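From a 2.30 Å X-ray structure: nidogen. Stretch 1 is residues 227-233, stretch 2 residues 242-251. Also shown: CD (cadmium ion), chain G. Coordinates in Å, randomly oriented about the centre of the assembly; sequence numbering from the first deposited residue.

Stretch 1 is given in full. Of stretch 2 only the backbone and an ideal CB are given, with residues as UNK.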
# COMPACT_ATOMS: atom_id res chain seq x y z
N LYS A 227 7.67 12.67 -0.81
CA LYS A 227 7.86 14.05 -1.21
C LYS A 227 9.34 14.36 -1.44
O LYS A 227 9.73 14.87 -2.49
CB LYS A 227 7.28 14.97 -0.14
CG LYS A 227 7.68 16.44 -0.21
CD LYS A 227 6.98 17.19 -1.33
CE LYS A 227 7.37 18.67 -1.30
NZ LYS A 227 6.83 19.43 -2.47
N THR A 228 10.18 13.97 -0.47
CA THR A 228 11.61 14.23 -0.53
C THR A 228 12.44 13.15 -1.22
O THR A 228 13.63 13.35 -1.49
CB THR A 228 12.19 14.42 0.89
OG1 THR A 228 12.12 13.19 1.61
CG2 THR A 228 11.43 15.50 1.64
N ASN A 229 11.83 12.00 -1.51
CA ASN A 229 12.53 10.89 -2.14
C ASN A 229 13.78 10.52 -1.35
O ASN A 229 14.87 10.42 -1.91
CB ASN A 229 12.89 11.21 -3.59
CG ASN A 229 11.72 11.02 -4.53
OD1 ASN A 229 11.12 9.95 -4.58
ND2 ASN A 229 11.39 12.06 -5.28
N SER A 230 13.63 10.33 -0.05
CA SER A 230 14.77 9.98 0.78
C SER A 230 14.39 9.18 2.02
O SER A 230 13.21 9.06 2.37
CB SER A 230 15.50 11.25 1.22
OG SER A 230 14.79 11.92 2.24
N VAL A 231 15.41 8.58 2.63
CA VAL A 231 15.23 7.82 3.86
C VAL A 231 15.64 8.81 4.95
O VAL A 231 16.76 9.33 4.95
CB VAL A 231 16.14 6.58 3.91
CG1 VAL A 231 16.01 5.89 5.27
CG2 VAL A 231 15.78 5.61 2.78
N ILE A 232 14.73 9.08 5.88
CA ILE A 232 15.00 10.03 6.94
C ILE A 232 15.12 9.38 8.31
O ILE A 232 14.28 8.58 8.70
CB ILE A 232 13.91 11.13 6.98
CG1 ILE A 232 13.79 11.81 5.61
CG2 ILE A 232 14.24 12.17 8.04
CD1 ILE A 232 12.68 12.83 5.51
N ALA A 233 16.20 9.70 9.02
CA ALA A 233 16.45 9.18 10.36
C ALA A 233 16.06 10.24 11.39
O ALA A 233 16.54 11.37 11.34
CB ALA A 233 17.93 8.81 10.52
N UNK A 242 17.98 13.49 12.51
CA UNK A 242 19.37 13.09 12.58
C UNK A 242 20.11 13.11 11.24
O UNK A 242 21.19 13.70 11.15
CB UNK A 242 19.45 11.68 13.18
N UNK A 243 19.50 12.55 10.20
CA UNK A 243 20.16 12.48 8.90
C UNK A 243 19.19 12.10 7.78
O UNK A 243 18.06 11.68 8.04
CB UNK A 243 21.31 11.47 8.95
N UNK A 244 19.61 12.30 6.54
CA UNK A 244 18.80 11.95 5.38
C UNK A 244 19.67 11.32 4.30
O UNK A 244 20.84 11.68 4.15
CB UNK A 244 18.08 13.18 4.83
N UNK A 245 19.10 10.37 3.57
CA UNK A 245 19.81 9.71 2.49
C UNK A 245 19.00 9.80 1.20
O UNK A 245 17.87 9.31 1.15
CB UNK A 245 20.10 8.25 2.85
N UNK A 246 19.58 10.43 0.19
CA UNK A 246 18.94 10.56 -1.11
C UNK A 246 19.60 9.60 -2.08
O UNK A 246 20.75 9.81 -2.45
CB UNK A 246 19.02 12.00 -1.63
N UNK A 247 18.92 8.49 -2.44
CA UNK A 247 19.55 7.57 -3.39
C UNK A 247 19.67 8.30 -4.74
O UNK A 247 18.81 9.10 -5.08
CB UNK A 247 18.75 6.27 -3.53
N UNK A 248 20.76 8.06 -5.47
CA UNK A 248 20.98 8.73 -6.75
C UNK A 248 19.81 8.60 -7.73
O UNK A 248 19.43 9.57 -8.39
CB UNK A 248 22.25 8.17 -7.40
N UNK A 249 19.23 7.40 -7.81
CA UNK A 249 18.09 7.15 -8.67
C UNK A 249 16.86 7.57 -7.86
O UNK A 249 16.36 6.81 -7.03
CB UNK A 249 18.02 5.69 -9.12
N UNK A 250 16.40 8.80 -8.09
CA UNK A 250 15.28 9.38 -7.35
C UNK A 250 13.86 8.86 -7.65
O UNK A 250 12.95 9.64 -7.90
CB UNK A 250 15.29 10.89 -7.60
N UNK A 251 13.68 7.54 -7.60
CA UNK A 251 12.36 6.95 -7.83
C UNK A 251 11.64 6.78 -6.48
O UNK A 251 12.24 6.94 -5.42
CB UNK A 251 12.48 5.61 -8.55
CD CD G . 22.90 12.09 -8.08

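Strand 242-245 runs antiparallel to the strand through Val231, Ile232 and Ala233, their directions 170° apart and the axes 4.7 Å at closest approach, so pairing sets which face the CB of 243, 244 and 245 takes.

At position 242 the CB points sideways, 3.5 Å from Ala233 O, and much of the space beyond is open; many residues would suit. It is Met242, whose CB lies 4.2 Å from Ala233 CB while its end leads away.

Position 243 pairs with Ala233, and its CB lies on the same sheet face as the methyl of Ala233, which offers bulk but no polar partner. Small, apolar or outward-reaching polar residues would all fit. Asp243 takes the last course: its end leads away, and its OD2 accepts from the backbone N of position 244 (2.7 Å). The backbone does the pairing, Ala233 N donating to Asp243 O at 2.9 Å.

Position 244 is extended (-139/145) and its CB shares a face with Ile232, near Ser230 OG as well. A beta-branched residue suits such a strand site, whether Val, Ile or Thr. Thr244 sets its CG2 4.0 Å from Ile232 CG1, and its CA approaches Val231 O at 3.3 Å in a CA-H...O contact.

Position 245 pairs with Val231 on the other face, where an apolar residue, branched or aromatic, would match the valine. Phe245 brings its CB to 4.4 Å from Val231 CB, then with chi1 t carries its ring away. Two backbone hydrogen bonds lock the pair: Val231 N to Phe245 O (3.0 Å) and Phe245 N to Val231 O (2.9 Å).

At 246 the CB points sideways, near Ser230 CB and Asn229 O; Thr228 O offers an acceptor farther out. A flat or long polar side chain could use both the carbon and the carbonyls. His246, chi1 m, lays a ring face over Ser230 CB, 4.0 Å from CB to the ring centroid, and its NE2 shares a water with Thr228 O.

Position 247, at -66/143, accepts proline among many others. Pro247 places CD 3.7 Å from Asn229 O.

Positions 248 and 249 lie out of reach, so stretch 1 sets no preference. At 248 the visible cadmium favours a ligand such as His, Asp or Cys; His248 binds it through ND1 (2.6 Å). The other is Lys249.

Position 250 has a sideways CB, 4.7 Å from Asn229 CB; a long polar chain could seek Asn229 O. Gln250 does so through a water held by its NE2. At 251 the CB points away, leaving the choice free: Thr251.

Stretch 2 242-251: MDTFHPHKQT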
# COMPACT_ATOMS: atom_id res chain seq x y z
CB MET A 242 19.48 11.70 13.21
CG MET A 242 18.78 11.57 14.56
SD MET A 242 19.35 12.78 15.77
CE MET A 242 20.54 11.79 16.69
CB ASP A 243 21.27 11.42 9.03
CG ASP A 243 22.23 11.40 7.86
OD1 ASP A 243 23.01 10.43 7.78
OD2 ASP A 243 22.25 12.35 7.05
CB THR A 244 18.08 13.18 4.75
OG1 THR A 244 19.05 14.10 4.24
CG2 THR A 244 17.20 13.88 5.77
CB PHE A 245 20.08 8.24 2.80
CG PHE A 245 20.63 7.47 1.64
CD1 PHE A 245 21.85 7.82 1.07
CD2 PHE A 245 19.94 6.39 1.11
CE1 PHE A 245 22.37 7.12 -0.02
CE2 PHE A 245 20.44 5.68 0.02
CZ PHE A 245 21.66 6.04 -0.54
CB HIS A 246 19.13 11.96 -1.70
CG HIS A 246 18.40 13.05 -0.98
ND1 HIS A 246 18.82 13.55 0.23
CD2 HIS A 246 17.31 13.77 -1.33
CE1 HIS A 246 18.03 14.54 0.59
NE2 HIS A 246 17.11 14.70 -0.34
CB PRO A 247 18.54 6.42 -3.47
CG PRO A 247 17.24 7.06 -3.09
CD PRO A 247 17.63 7.97 -1.97
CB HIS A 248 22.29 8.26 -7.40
CG HIS A 248 23.51 8.75 -6.70
ND1 HIS A 248 23.83 10.09 -6.62
CD2 HIS A 248 24.46 8.10 -5.98
CE1 HIS A 248 24.91 10.25 -5.88
NE2 HIS A 248 25.32 9.05 -5.48
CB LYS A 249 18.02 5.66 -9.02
CG LYS A 249 16.95 5.30 -10.03
CD LYS A 249 17.55 4.95 -11.36
CE LYS A 249 18.34 3.66 -11.29
NZ LYS A 249 18.87 3.28 -12.62
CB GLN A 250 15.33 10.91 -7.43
CG GLN A 250 16.65 11.53 -6.89
CD GLN A 250 16.72 13.06 -7.00
OE1 GLN A 250 16.52 13.64 -8.08
NE2 GLN A 250 17.03 13.72 -5.88
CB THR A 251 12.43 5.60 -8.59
OG1 THR A 251 13.07 4.61 -7.77
CG2 THR A 251 13.22 5.75 -9.88
O HOH W 1 14.85 15.94 -1.48
O HOH W 2 16.57 11.84 -3.78
O HOH W 3 20.21 12.18 -7.42
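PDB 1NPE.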